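Local coordinates for protein sesquisabinene B synthase 2 (Santalum album, PDB 6A2A) that probably catalyses the magnesium- or manganese-dependent cyclisation of farnesyl diphosphate to the sesquiterpene sesquisabinene B, at residues A[247-250]-A[251-255]; A[364-367]-A[368-371]; A[517-520]-A[521-524]; A[546-549]-A[550-554]. One frame throughout, in Å; residues are numbered along the deposited sequence.

Interaction 1: residues A[247-250]-A[251-255]; sequences LDFN and IVQSF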
ATOM      1  N   LEU A 247      13.512  22.277 -15.563  1.00 29.58           N
ATOM      2  CA  LEU A 247      12.191  21.764 -15.798  1.00 29.66           C
ATOM      3  C   LEU A 247      12.144  20.245 -15.544  1.00 27.02           C
ATOM      4  O   LEU A 247      11.210  19.734 -14.906  1.00 28.21           O
ATOM      5  CB  LEU A 247      11.838  22.101 -17.258  1.00 34.60           C
ATOM      6  CG  LEU A 247      10.375  22.249 -17.651  1.00 42.75           C
ATOM      7  CD1 LEU A 247       9.630  23.213 -16.756  1.00 47.81           C
ATOM      8  CD2 LEU A 247      10.293  22.746 -19.088  1.00 46.19           C
ATOM      9  N   ASP A 248      13.075  19.534 -16.142  1.00 28.58           N
ATOM     10  CA  ASP A 248      13.189  18.087 -15.984  1.00 26.40           C
ATOM     11  C   ASP A 248      13.429  17.761 -14.514  1.00 26.86           C
ATOM     12  O   ASP A 248      12.853  16.786 -14.024  1.00 26.06           O
ATOM     13  CB  ASP A 248      14.255  17.500 -16.835  1.00 27.10           C
ATOM     14  CG  ASP A 248      14.185  15.975 -16.900  1.00 30.51           C
ATOM     15  OD1 ASP A 248      13.241  15.444 -17.530  1.00 28.65           O
ATOM     16  OD2 ASP A 248      15.043  15.336 -16.230  1.00 27.36           O
ATOM     17  N   PHE A 249      14.225  18.571 -13.825  1.00 24.96           N
ATOM     18  CA  PHE A 249      14.433  18.350 -12.399  1.00 24.88           C
ATOM     19  C   PHE A 249      13.101  18.356 -11.669  1.00 27.32           C
ATOM     20  O   PHE A 249      12.780  17.412 -10.936  1.00 24.99           O
ATOM     21  CB  PHE A 249      15.350  19.388 -11.770  1.00 26.26           C
ATOM     22  CG  PHE A 249      15.828  18.946 -10.414  1.00 24.43           C
ATOM     23  CD1 PHE A 249      15.060  19.172  -9.292  1.00 24.43           C
ATOM     24  CD2 PHE A 249      16.984  18.201 -10.286  1.00 24.56           C
ATOM     25  CE1 PHE A 249      15.455  18.681  -8.062  1.00 25.98           C
ATOM     26  CE2 PHE A 249      17.391  17.747  -9.046  1.00 22.24           C
ATOM     27  CZ  PHE A 249      16.619  17.966  -7.952  1.00 20.63           C
ATOM     28  N   ASN A 250      12.298  19.400 -11.881  1.00 26.50           N
ATOM     29  CA  ASN A 250      11.022  19.491 -11.209  1.00 27.00           C
ATOM     30  C   ASN A 250      10.084  18.339 -11.605  1.00 27.30           C
ATOM     31  O   ASN A 250       9.307  17.866 -10.738  1.00 28.50           O
ATOM     32  CB  ASN A 250      10.358  20.849 -11.442  1.00 26.66           C
ATOM     33  CG  ASN A 250      11.012  21.993 -10.709  1.00 30.84           C
ATOM     34  OD1 ASN A 250      11.957  21.820  -9.919  1.00 30.13           O
ATOM     35  ND2 ASN A 250      10.529  23.193 -10.987  1.00 30.28           N
ATOM     36  N   ILE A 251      10.105  17.883 -12.852  1.00 25.16           N
ATOM     37  CA  ILE A 251       9.199  16.822 -13.262  1.00 26.26           C
ATOM     38  C   ILE A 251       9.600  15.515 -12.543  1.00 26.57           C
ATOM     39  O   ILE A 251       8.751  14.829 -11.988  1.00 25.54           O
ATOM     40  CB  ILE A 251       9.205  16.654 -14.788  1.00 27.62           C
ATOM     41  CG1 ILE A 251       8.582  17.890 -15.449  1.00 32.14           C
ATOM     42  CG2 ILE A 251       8.519  15.371 -15.201  1.00 28.78           C
ATOM     43  CD1 ILE A 251       8.796  17.955 -16.954  1.00 32.50           C
ATOM     44  N   VAL A 252      10.891  15.211 -12.570  1.00 24.90           N
ATOM     45  CA  VAL A 252      11.395  14.017 -11.863  1.00 25.16           C
ATOM     46  C   VAL A 252      11.057  14.171 -10.375  1.00 22.60           C
ATOM     47  O   VAL A 252      10.528  13.232  -9.788  1.00 26.31           O
ATOM     48  CB  VAL A 252      12.897  13.799 -12.078  1.00 23.72           C
ATOM     49  CG1 VAL A 252      13.386  12.599 -11.274  1.00 24.41           C
ATOM     50  CG2 VAL A 252      13.227  13.591 -13.536  1.00 25.29           C
ATOM     51  N   GLN A 253      11.298  15.328  -9.796  1.00 23.53           N
ATOM     52  CA  GLN A 253      11.001  15.533  -8.393  1.00 25.25           C
ATOM     53  C   GLN A 253       9.539  15.192  -8.096  1.00 27.04           C
ATOM     54  O   GLN A 253       9.242  14.704  -6.986  1.00 26.00           O
ATOM     55  CB  GLN A 253      11.346  16.955  -7.979  1.00 22.95           C
ATOM     56  CG  GLN A 253      11.183  17.238  -6.515  1.00 23.98           C
ATOM     57  CD  GLN A 253      11.338  18.701  -6.187  1.00 26.28           C
ATOM     58  OE1 GLN A 253      10.472  19.513  -6.524  1.00 29.50           O
ATOM     59  NE2 GLN A 253      12.451  19.057  -5.570  1.00 23.13           N
ATOM     60  N   SER A 254       8.598  15.542  -9.001  1.00 27.54           N
ATOM     61  CA  SER A 254       7.142  15.263  -8.734  1.00 29.17           C
ATOM     62  C   SER A 254       6.902  13.758  -8.640  1.00 26.12           C
ATOM     63  O   SER A 254       6.049  13.374  -7.873  1.00 28.07           O
ATOM     64  CB  SER A 254       6.178  15.878  -9.762  1.00 29.92           C
ATOM     65  OG  SER A 254       6.226  15.167 -11.010  1.00 34.76           O
ATOM     66  N   PHE A 255       7.602  12.949  -9.440  1.00 25.88           N
ATOM     67  CA  PHE A 255       7.524  11.486  -9.299  1.00 27.58           C
ATOM     68  C   PHE A 255       8.051  11.058  -7.916  1.00 25.26           C
ATOM     69  O   PHE A 255       7.418  10.228  -7.246  1.00 23.14           O
ATOM     70  CB  PHE A 255       8.349  10.717 -10.324  1.00 29.61           C
ATOM     71  CG  PHE A 255       7.786  10.651 -11.710  1.00 34.66           C
ATOM     72  CD1 PHE A 255       6.937   9.621 -12.069  1.00 35.40           C
ATOM     73  CD2 PHE A 255       8.170  11.588 -12.671  1.00 34.27           C
ATOM     74  CE1 PHE A 255       6.452   9.540 -13.366  1.00 42.34           C
ATOM     75  CE2 PHE A 255       7.670  11.514 -13.967  1.00 37.72           C
ATOM     76  CZ  PHE A 255       6.821  10.480 -14.310  1.00 37.88           C
TER
HETATM   77  O   HOH W   1       8.568  19.326  -8.546  1.00 33.30           O

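Interaction 2: residues A[364-367]-A[368-371]; sequences IGYW and ALKE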
ATOM      1  N   ILE A 364       7.816  -8.441  -1.849  1.00 18.48           N
ATOM      2  CA  ILE A 364       8.839  -8.186  -2.884  1.00 19.81           C
ATOM      3  C   ILE A 364       9.041  -9.438  -3.731  1.00 19.76           C
ATOM      4  O   ILE A 364       9.081  -9.371  -4.966  1.00 19.79           O
ATOM      5  CB  ILE A 364      10.149  -7.695  -2.243  1.00 16.97           C
ATOM      6  CG1 ILE A 364       9.925  -6.297  -1.664  1.00 18.77           C
ATOM      7  CG2 ILE A 364      11.295  -7.696  -3.242  1.00 19.97           C
ATOM      8  CD1 ILE A 364      11.052  -5.706  -0.844  1.00 18.91           C
ATOM      9  N   GLY A 365       9.150 -10.597  -3.079  1.00 18.65           N
ATOM     10  CA  GLY A 365       9.305 -11.852  -3.825  1.00 17.96           C
ATOM     11  C   GLY A 365       8.099 -12.120  -4.705  1.00 18.36           C
ATOM     12  O   GLY A 365       8.244 -12.657  -5.848  1.00 20.71           O
ATOM     13  N   TYR A 366       6.923 -11.780  -4.212  1.00 19.27           N
ATOM     14  CA  TYR A 366       5.693 -11.962  -4.953  1.00 21.69           C
ATOM     15  C   TYR A 366       5.666 -11.033  -6.185  1.00 25.01           C
ATOM     16  O   TYR A 366       5.231 -11.437  -7.290  1.00 22.44           O
ATOM     17  CB  TYR A 366       4.481 -11.741  -4.059  1.00 22.29           C
ATOM     18  CG  TYR A 366       3.205 -11.993  -4.823  1.00 20.61           C
ATOM     19  CD1 TYR A 366       2.625 -11.005  -5.594  1.00 22.45           C
ATOM     20  CD2 TYR A 366       2.637 -13.251  -4.811  1.00 25.24           C
ATOM     21  CE1 TYR A 366       1.457 -11.247  -6.301  1.00 24.49           C
ATOM     22  CE2 TYR A 366       1.457 -13.496  -5.487  1.00 25.01           C
ATOM     23  CZ  TYR A 366       0.880 -12.500  -6.248  1.00 25.20           C
ATOM     24  OH  TYR A 366      -0.235 -12.769  -7.004  1.00 25.24           O
ATOM     25  N   TRP A 367       6.111  -9.790  -6.036  1.00 21.01           N
ATOM     26  CA  TRP A 367       6.159  -8.859  -7.176  1.00 22.06           C
ATOM     27  C   TRP A 367       7.001  -9.506  -8.281  1.00 20.42           C
ATOM     28  O   TRP A 367       6.662  -9.405  -9.474  1.00 22.62           O
ATOM     29  CB  TRP A 367       6.789  -7.518  -6.762  1.00 20.79           C
ATOM     30  CG  TRP A 367       6.805  -6.451  -7.818  1.00 21.80           C
ATOM     31  CD1 TRP A 367       5.925  -5.424  -7.926  1.00 22.74           C
ATOM     32  CD2 TRP A 367       7.797  -6.227  -8.846  1.00 22.56           C
ATOM     33  NE1 TRP A 367       6.294  -4.567  -8.925  1.00 25.87           N
ATOM     34  CE2 TRP A 367       7.416  -5.053  -9.534  1.00 25.52           C
ATOM     35  CE3 TRP A 367       8.946  -6.904  -9.260  1.00 23.13           C
ATOM     36  CZ2 TRP A 367       8.158  -4.534 -10.595  1.00 25.56           C
ATOM     37  CZ3 TRP A 367       9.674  -6.408 -10.327  1.00 23.18           C
ATOM     38  CH2 TRP A 367       9.277  -5.238 -10.977  1.00 25.71           C
ATOM     39  N   ALA A 368       8.116 -10.124  -7.929  1.00 20.19           N
ATOM     40  CA  ALA A 368       8.947 -10.788  -8.917  1.00 20.65           C
ATOM     41  C   ALA A 368       8.158 -11.919  -9.594  1.00 24.48           C
ATOM     42  O   ALA A 368       8.289 -12.147 -10.815  1.00 24.69           O
ATOM     43  CB  ALA A 368      10.244 -11.318  -8.325  1.00 22.68           C
ATOM     44  N   LEU A 369       7.316 -12.618  -8.850  1.00 22.61           N
ATOM     45  CA  LEU A 369       6.514 -13.668  -9.491  1.00 25.13           C
ATOM     46  C   LEU A 369       5.498 -13.047 -10.457  1.00 25.87           C
ATOM     47  O   LEU A 369       5.408 -13.528 -11.606  1.00 28.53           O
ATOM     48  CB  LEU A 369       5.797 -14.526  -8.445  1.00 26.47           C
ATOM     49  CG  LEU A 369       4.758 -15.506  -9.006  1.00 26.45           C
ATOM     50  CD1 LEU A 369       5.435 -16.532  -9.885  1.00 29.15           C
ATOM     51  CD2 LEU A 369       4.000 -16.193  -7.873  1.00 30.17           C
ATOM     52  N   LYS A 370       4.776 -12.016 -10.027  1.00 24.43           N
ATOM     53  CA  LYS A 370       3.659 -11.415 -10.745  1.00 27.97           C
ATOM     54  C   LYS A 370       4.173 -10.686 -11.988  1.00 31.16           C
ATOM     55  O   LYS A 370       3.609 -10.814 -13.054  1.00 30.13           O
ATOM     56  CB  LYS A 370       2.952 -10.414  -9.830  1.00 32.22           C
ATOM     57  CG  LYS A 370       1.812  -9.639 -10.454  1.00 36.76           C
ATOM     58  CD  LYS A 370       2.171  -8.316 -11.119  1.00 39.16           C
ATOM     59  CE  LYS A 370       3.093  -7.400 -10.339  1.00 40.71           C
ATOM     60  NZ  LYS A 370       3.142  -6.042 -10.941  1.00 42.28           N
ATOM     61  N   GLU A 371       5.287  -9.971 -11.828  1.00 27.13           N
ATOM     62  CA  GLU A 371       5.774  -9.042 -12.839  1.00 31.57           C
ATOM     63  C   GLU A 371       6.831  -9.693 -13.727  1.00 33.82           C
ATOM     64  O   GLU A 371       6.875  -9.404 -14.927  1.00 32.76           O
ATOM     65  CB  GLU A 371       6.369  -7.798 -12.179  1.00 32.23           C
ATOM     66  CG  GLU A 371       6.722  -6.710 -13.168  1.00 35.04           C
ATOM     67  CD  GLU A 371       5.545  -6.171 -13.978  1.00 33.91           C
ATOM     68  OE1 GLU A 371       4.416  -6.193 -13.485  1.00 34.76           O
ATOM     69  OE2 GLU A 371       5.785  -5.684 -15.084  1.00 39.04           O
TER

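Interaction 3: residues A[517-520]-A[521-524]; sequences FAEP and FLSF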
ATOM      1  N   PHE A 517      26.774  -9.046 -16.253  1.00 29.03           N
ATOM      2  CA  PHE A 517      25.848  -8.008 -15.809  1.00 27.68           C
ATOM      3  C   PHE A 517      25.524  -7.007 -16.920  1.00 27.74           C
ATOM      4  O   PHE A 517      26.314  -6.790 -17.830  1.00 27.48           O
ATOM      5  CB  PHE A 517      26.451  -7.345 -14.571  1.00 28.11           C
ATOM      6  CG  PHE A 517      26.570  -8.273 -13.395  1.00 23.11           C
ATOM      7  CD1 PHE A 517      25.435  -8.899 -12.917  1.00 26.18           C
ATOM      8  CD2 PHE A 517      27.779  -8.483 -12.760  1.00 26.46           C
ATOM      9  CE1 PHE A 517      25.516  -9.730 -11.819  1.00 26.92           C
ATOM     10  CE2 PHE A 517      27.853  -9.295 -11.637  1.00 27.49           C
ATOM     11  CZ  PHE A 517      26.733  -9.960 -11.209  1.00 27.51           C
ATOM     12  N   ALA A 518      24.343  -6.439 -16.819  1.00 27.82           N
ATOM     13  CA  ALA A 518      23.828  -5.427 -17.728  1.00 28.10           C
ATOM     14  C   ALA A 518      23.239  -4.277 -16.923  1.00 27.23           C
ATOM     15  O   ALA A 518      22.995  -4.399 -15.721  1.00 23.36           O
ATOM     16  CB  ALA A 518      22.750  -6.001 -18.600  1.00 28.58           C
ATOM     17  N   GLU A 519      22.902  -3.224 -17.629  1.00 25.55           N
ATOM     18  CA  GLU A 519      22.015  -2.187 -17.047  1.00 25.85           C
ATOM     19  C   GLU A 519      20.644  -2.776 -16.722  1.00 25.58           C
ATOM     20  O   GLU A 519      20.137  -3.623 -17.451  1.00 26.00           O
ATOM     21  CB  GLU A 519      21.878  -1.011 -18.016  1.00 24.64           C
ATOM     22  CG  GLU A 519      23.209  -0.312 -18.271  1.00 25.66           C
ATOM     23  CD  GLU A 519      23.817   0.441 -17.106  1.00 27.61           C
ATOM     24  OE1 GLU A 519      23.183   0.466 -16.005  1.00 28.18           O
ATOM     25  OE2 GLU A 519      24.942   0.942 -17.254  1.00 25.70           O
ATOM     26  N   PRO A 520      19.999  -2.324 -15.649  1.00 22.26           N
ATOM     27  CA  PRO A 520      20.445  -1.247 -14.771  1.00 20.84           C
ATOM     28  C   PRO A 520      21.276  -1.675 -13.549  1.00 21.44           C
ATOM     29  O   PRO A 520      21.798  -0.824 -12.815  1.00 21.78           O
ATOM     30  CB  PRO A 520      19.143  -0.646 -14.243  1.00 20.94           C
ATOM     31  CG  PRO A 520      18.210  -1.825 -14.227  1.00 22.54           C
ATOM     32  CD  PRO A 520      18.591  -2.625 -15.459  1.00 21.73           C
ATOM     33  N   PHE A 521      21.494  -2.960 -13.372  1.00 20.00           N
ATOM     34  CA  PHE A 521      22.323  -3.481 -12.266  1.00 19.57           C
ATOM     35  C   PHE A 521      23.764  -2.958 -12.288  1.00 20.09           C
ATOM     36  O   PHE A 521      24.272  -2.649 -11.244  1.00 17.34           O
ATOM     37  CB  PHE A 521      22.327  -5.013 -12.237  1.00 19.81           C
ATOM     38  CG  PHE A 521      23.018  -5.557 -11.015  1.00 16.95           C
ATOM     39  CD1 PHE A 521      22.426  -5.464  -9.771  1.00 17.58           C
ATOM     40  CD2 PHE A 521      24.266  -6.118 -11.099  1.00 18.49           C
ATOM     41  CE1 PHE A 521      23.063  -5.960  -8.643  1.00 17.34           C
ATOM     42  CE2 PHE A 521      24.897  -6.642  -9.983  1.00 20.60           C
ATOM     43  CZ  PHE A 521      24.302  -6.534  -8.745  1.00 17.42           C
ATOM     44  N   LEU A 522      24.399  -2.754 -13.461  1.00 17.65           N
ATOM     45  CA  LEU A 522      25.711  -2.183 -13.471  1.00 20.02           C
ATOM     46  C   LEU A 522      25.719  -0.807 -12.792  1.00 19.36           C
ATOM     47  O   LEU A 522      26.623  -0.490 -12.042  1.00 21.44           O
ATOM     48  CB  LEU A 522      26.137  -2.012 -14.931  1.00 21.24           C
ATOM     49  CG  LEU A 522      26.425  -3.295 -15.681  1.00 21.84           C
ATOM     50  CD1 LEU A 522      26.608  -2.950 -17.163  1.00 28.59           C
ATOM     51  CD2 LEU A 522      27.632  -4.018 -15.123  1.00 23.01           C
ATOM     52  N   SER A 523      24.736   0.011 -13.105  1.00 19.37           N
ATOM     53  CA  SER A 523      24.631   1.353 -12.480  1.00 19.00           C
ATOM     54  C   SER A 523      24.332   1.270 -10.973  1.00 18.59           C
ATOM     55  O   SER A 523      24.914   2.062 -10.208  1.00 19.19           O
ATOM     56  CB  SER A 523      23.592   2.162 -13.160  1.00 19.98           C
ATOM     57  OG  SER A 523      24.068   2.521 -14.447  1.00 22.71           O
ATOM     58  N   PHE A 524      23.456   0.334 -10.569  1.00 17.65           N
ATOM     59  CA  PHE A 524      23.067   0.213  -9.149  1.00 17.35           C
ATOM     60  C   PHE A 524      24.328  -0.068  -8.335  1.00 17.28           C
ATOM     61  O   PHE A 524      24.483   0.457  -7.240  1.00 17.65           O
ATOM     62  CB  PHE A 524      22.071  -0.920  -8.890  1.00 17.52           C
ATOM     63  CG  PHE A 524      20.718  -0.833  -9.532  1.00 19.11           C
ATOM     64  CD1 PHE A 524      20.225   0.355 -10.069  1.00 18.91           C
ATOM     65  CD2 PHE A 524      19.924  -1.969  -9.647  1.00 18.07           C
ATOM     66  CE1 PHE A 524      18.969   0.396 -10.661  1.00 21.36           C
ATOM     67  CE2 PHE A 524      18.682  -1.921 -10.233  1.00 18.89           C
ATOM     68  CZ  PHE A 524      18.193  -0.736 -10.754  1.00 21.77           C
TER

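Interaction 4: residues A[546-549]-A[550-554]; sequences ESWT and KKQGM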
ATOM      1  N   GLU A 546      22.389  16.201  10.916  1.00 53.26           N
ATOM      2  CA  GLU A 546      20.954  16.327  10.779  1.00 48.94           C
ATOM      3  C   GLU A 546      20.631  17.503   9.854  1.00 40.16           C
ATOM      4  O   GLU A 546      19.864  17.375   8.931  1.00 40.31           O
ATOM      5  CB  GLU A 546      20.309  16.581  12.142  1.00 58.23           C
ATOM      6  CG  GLU A 546      18.808  16.820  12.082  1.00 64.12           C
ATOM      7  CD  GLU A 546      17.975  15.692  12.659  1.00 73.69           C
ATOM      8  OE1 GLU A 546      18.214  14.528  12.271  1.00 82.23           O
ATOM      9  OE2 GLU A 546      17.091  15.978  13.499  1.00 76.62           O
ATOM     10  N   SER A 547      21.198  18.653  10.148  1.00 36.91           N
ATOM     11  CA  SER A 547      20.986  19.865   9.351  1.00 35.98           C
ATOM     12  C   SER A 547      21.433  19.668   7.900  1.00 29.77           C
ATOM     13  O   SER A 547      20.791  20.118   6.998  1.00 31.76           O
ATOM     14  CB  SER A 547      21.753  21.015   9.953  1.00 40.46           C
ATOM     15  OG  SER A 547      23.103  20.642  10.142  1.00 42.23           O
ATOM     16  N   TRP A 548      22.577  19.057   7.706  1.00 30.24           N
ATOM     17  CA  TRP A 548      23.060  18.780   6.348  1.00 31.14           C
ATOM     18  C   TRP A 548      22.062  17.882   5.596  1.00 26.54           C
ATOM     19  O   TRP A 548      21.731  18.127   4.439  1.00 29.39           O
ATOM     20  CB  TRP A 548      24.462  18.173   6.398  1.00 30.71           C
ATOM     21  CG  TRP A 548      25.018  17.829   5.050  1.00 33.91           C
ATOM     22  CD1 TRP A 548      25.811  18.579   4.236  1.00 38.51           C
ATOM     23  CD2 TRP A 548      24.784  16.600   4.347  1.00 32.53           C
ATOM     24  NE1 TRP A 548      26.089  17.890   3.082  1.00 39.14           N
ATOM     25  CE2 TRP A 548      25.472  16.672   3.130  1.00 34.65           C
ATOM     26  CE3 TRP A 548      24.062  15.443   4.647  1.00 30.91           C
ATOM     27  CZ2 TRP A 548      25.477  15.613   2.226  1.00 30.19           C
ATOM     28  CZ3 TRP A 548      24.029  14.413   3.735  1.00 32.99           C
ATOM     29  CH2 TRP A 548      24.746  14.502   2.540  1.00 28.97           C
ATOM     30  N   THR A 549      21.601  16.839   6.256  1.00 28.44           N
ATOM     31  CA  THR A 549      20.625  15.898   5.665  1.00 31.81           C
ATOM     32  C   THR A 549      19.364  16.658   5.275  1.00 30.30           C
ATOM     33  O   THR A 549      18.817  16.515   4.200  1.00 25.73           O
ATOM     34  CB  THR A 549      20.291  14.789   6.663  1.00 36.49           C
ATOM     35  OG1 THR A 549      21.541  14.140   6.868  1.00 36.33           O
ATOM     36  CG2 THR A 549      19.234  13.822   6.173  1.00 37.72           C
ATOM     37  N   LYS A 550      18.935  17.505   6.193  1.00 28.58           N
ATOM     38  CA  LYS A 550      17.722  18.215   5.987  1.00 30.97           C
ATOM     39  C   LYS A 550      17.871  19.153   4.807  1.00 28.94           C
ATOM     40  O   LYS A 550      16.942  19.290   4.008  1.00 28.40           O
ATOM     41  CB  LYS A 550      17.335  19.015   7.237  1.00 35.37           C
ATOM     42  CG  LYS A 550      15.988  19.700   7.111  1.00 40.11           C
ATOM     43  CD  LYS A 550      15.205  19.736   8.396  1.00 46.13           C
ATOM     44  CE  LYS A 550      13.761  20.121   8.153  1.00 48.86           C
ATOM     45  NZ  LYS A 550      13.603  21.591   8.166  1.00 52.11           N
ATOM     46  N   LYS A 551      19.050  19.762   4.693  1.00 25.12           N
ATOM     47  CA  LYS A 551      19.280  20.668   3.618  1.00 28.57           C
ATOM     48  C   LYS A 551      19.191  19.918   2.288  1.00 26.95           C
ATOM     49  O   LYS A 551      18.677  20.442   1.308  1.00 26.96           O
ATOM     50  CB  LYS A 551      20.647  21.340   3.814  1.00 32.62           C
ATOM     51  CG  LYS A 551      21.040  22.260   2.665  1.00 37.76           C
ATOM     52  CD  LYS A 551      22.462  22.745   2.664  1.00 44.89           C
ATOM     53  CE  LYS A 551      23.041  22.787   1.263  1.00 50.80           C
ATOM     54  NZ  LYS A 551      23.985  21.661   1.027  1.00 54.00           N
ATOM     55  N   GLN A 552      19.790  18.725   2.233  1.00 26.13           N
ATOM     56  CA  GLN A 552      19.813  17.955   0.994  1.00 24.87           C
ATOM     57  C   GLN A 552      18.401  17.488   0.621  1.00 23.33           C
ATOM     58  O   GLN A 552      17.997  17.532  -0.551  1.00 27.45           O
ATOM     59  CB  GLN A 552      20.738  16.736   1.177  1.00 23.77           C
ATOM     60  CG  GLN A 552      22.194  17.079   1.281  1.00 26.85           C
ATOM     61  CD  GLN A 552      22.775  17.846   0.115  1.00 26.30           C
ATOM     62  OE1 GLN A 552      23.765  18.518   0.306  1.00 35.51           O
ATOM     63  NE2 GLN A 552      22.252  17.687  -1.101  1.00 27.17           N
ATOM     64  N   GLY A 553      17.629  16.992   1.605  1.00 23.85           N
ATOM     65  CA  GLY A 553      16.241  16.591   1.370  1.00 22.17           C
ATOM     66  C   GLY A 553      15.388  17.759   0.921  1.00 26.12           C
ATOM     67  O   GLY A 553      14.537  17.579   0.049  1.00 22.68           O
ATOM     68  N   MET A 554      15.638  18.960   1.466  1.00 26.26           N
ATOM     69  CA  MET A 554      14.816  20.144   1.113  1.00 28.75           C
ATOM     70  C   MET A 554      15.069  20.479  -0.356  1.00 28.99           C
ATOM     71  O   MET A 554      14.150  20.735  -1.118  1.00 30.62           O
ATOM     72  CB  MET A 554      15.180  21.374   1.959  1.00 33.76           C
ATOM     73  CG  MET A 554      14.662  21.334   3.390  1.00 35.41           C
ATOM     74  SD  MET A 554      12.845  21.458   3.439  1.00 41.54           S
ATOM     75  CE  MET A 554      12.575  21.809   5.178  1.00 55.37           C
TER

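Interaction 1: residues A[247-250]-A[251-255]
Asn250 O meets Ser254 N at 3.0 Å, one of four i to i+4 bonds that run from Leu247 to Ser254 in helix 239-270. Asn250 O takes a second bond, from a water at 2.7 Å. That water also donates to Gln253 OE1 at 2.8 Å, so it links backbone and amide side chain. Gln253 CG lies anti to its own N (chi1 -175°) and the chain is extended to CD. This carries the amide past Phe249, where Gln253 NE2 stands 3.9 Å from Phe249 CE1 at the edge of the ring. Ring and amide planes are 79° apart. NE2 is hydrogen-bonded to Val556 O and His559 O. The ring of Phe249 has a cation-pi partner in Arg221. On another side of the helix, Asp248 OD2 touches Val252 CG2 at 3.7 Å, while its carboxylate is held by Tyr95 and Gln96. Ser254 has chi1 73°, which places OG between N and the carbonyl carbon. From there Ser254 OG donates to Ile251 O at 2.7 Å, in the carbonyl plane and on a lone pair. With an alanine here, Ile251 O would probably lose its short hydroxyl bond and keep the weak ones from the backbone N-H groups of residue 254 and Phe255. A serine hydroxyl turned back onto a carbonyl of the preceding turn is a familiar feature of alpha-helices, the main element of this predominantly alpha-helical terpene synthase fold.

Interaction 2: residues A[364-367]-A[368-371]
Lys370 N to Tyr366 O and Glu371 N to Trp367 O, both 2.8 Å, continue the i to i+4 bonding of helix 348-372 close to its C-terminal end. This helix belongs to the alpha-helical metal-binding domain of the terpene synthases, although the contact lies away from the metal ligands. The indole of Trp367 carries much of the side-chain contact. Its CG is anti to the backbone N (chi1 -176°), so the ring runs along the next turn beside Glu371. Glu371 CB sits over the face, 3.8 Å from the centroid of the Trp367 six-membered ring, in a well-centred CH-pi contact. Lys370 bends at chi2 and chi3 and brings its ammonium above and to one side of the five-membered ring. Lys370 NZ is 4.4 Å from the centroid of the Trp367 five-membered ring, an off-centre cation-pi pair. Trp367 NE1 is bonded to Glu300, which should limit turning of the indole. Tyr366 reaches Lys370 differently: Tyr366 CE1 lies 3.9 Å from Lys370 CB, and the two side chains cross at about a right angle. Tyr366 OH bonds to Thr270 O of the second subunit, which places this side of the helix at the dimer interface. Lys370 and Glu371 also touch a crystal neighbour, so their poses may partly reflect the lattice. Lys370 NZ forms a salt bridge to Glu371 OE1 at 2.8 Å, meeting the oxygen on its anti side, 21° out of the carboxylate plane.

Interaction 3: residues A[517-520]-A[521-524]
A loop with the cis-proline Pro520 leads into helix 521-535, and Pro520 O accepts Phe524 N at 3.0 Å in the first turn. The bond to Phe524 N lies in the carbonyl plane. The ring of Phe524 lies over the same carbonyl, with Pro520 O 3.3 Å above its plane and offset toward the rim. Its far end rests on the proline, Phe524 CZ to Pro520 CB, 3.6 Å. Glu519 folds back over the helix start, with chi1 -63° and a further bend at chi2. Its carboxylate takes two bonds on one oxygen: a short one from Ser523 OG to Glu519 OE1, 2.7 Å, on the syn side, and a weak one from Ser523 N. Ala518 O accepts Leu522 N, which stands well above the carbonyl plane. Phe517 and Phe521 lie side by side. Phe521 CE2 is 3.6 Å above one face of the Phe517 ring, and the planes meet at 46°. Leu522 CD2 touches Phe517 CB. Phe517 and Phe521 also pack on Val449 of helix 447-462. Glu519 thus takes the Ser523 hydroxyl and, weakly, its N-H, an arrangement consistent with side-chain capping at the N-terminus of an alpha-helix.

Interaction 4: residues A[546-549]-A[550-554]
Trp548 and Gln552 meet one turn apart near the start of helix 546-558. The aromatic contact is a CH-pi one. Gln552 CG stands 3.7 Å from the centroid of the Trp548 six-membered ring, over the face and 10° off the normal. Trp548 CG is anti to the backbone N (chi1 179°), which lays the indole along the following turn. Gln552 folds to meet it, bent at chi2. Its amide plane is 45° from the ring, and Gln552 OE1 lies 3.7 Å from Trp548 NE1. Without the indole, as with an alanine in place of Trp548, Gln552 CG would probably lose its aromatic cover and Phe534 a ring partner. Among polar side chains, Lys551 NZ gives OE1 of Gln552 a weak bond at 3.2 Å. Thr549 turns OG1 beside its own N, and OG1 bonds to Ala545 O just before the helix. Glu546 forms a salt bridge to Arg279. The backbone bonds are regular: Lys550 N to Glu546 O is 2.9 Å, and Gly553 N to Thr549 O is 2.9 Å and nearly straight. Thr549 and Gln552 face helix 281-292, where both touch Met287, while Trp548 reaches back to Phe534 at the end of helix 521-535.

In the fold
Along the chain the four contacts come in series, each local to a helix or its start. Interactions 1 and 4 are nearest, with centres 19 Å and closest atoms about 5 Å apart. They do not touch directly, but helix 546-558 provides Val556 O as a partner for Gln253 of interaction 1, which joins the two helices. Interactions 2 and 3 lie 20 Å apart between centres, and both pack on helix 419-430. Each also adjoins a helix bearing magnesium ligands: interaction 2 meets helix 299-321, with Asp316 and Asp320, and interaction 3 meets helix 447-462, with Asn460. Interactions 2 and 4 are farthest apart, 34 Å between centres. Interaction 2 alone reaches the second subunit and lies at the subunit interface.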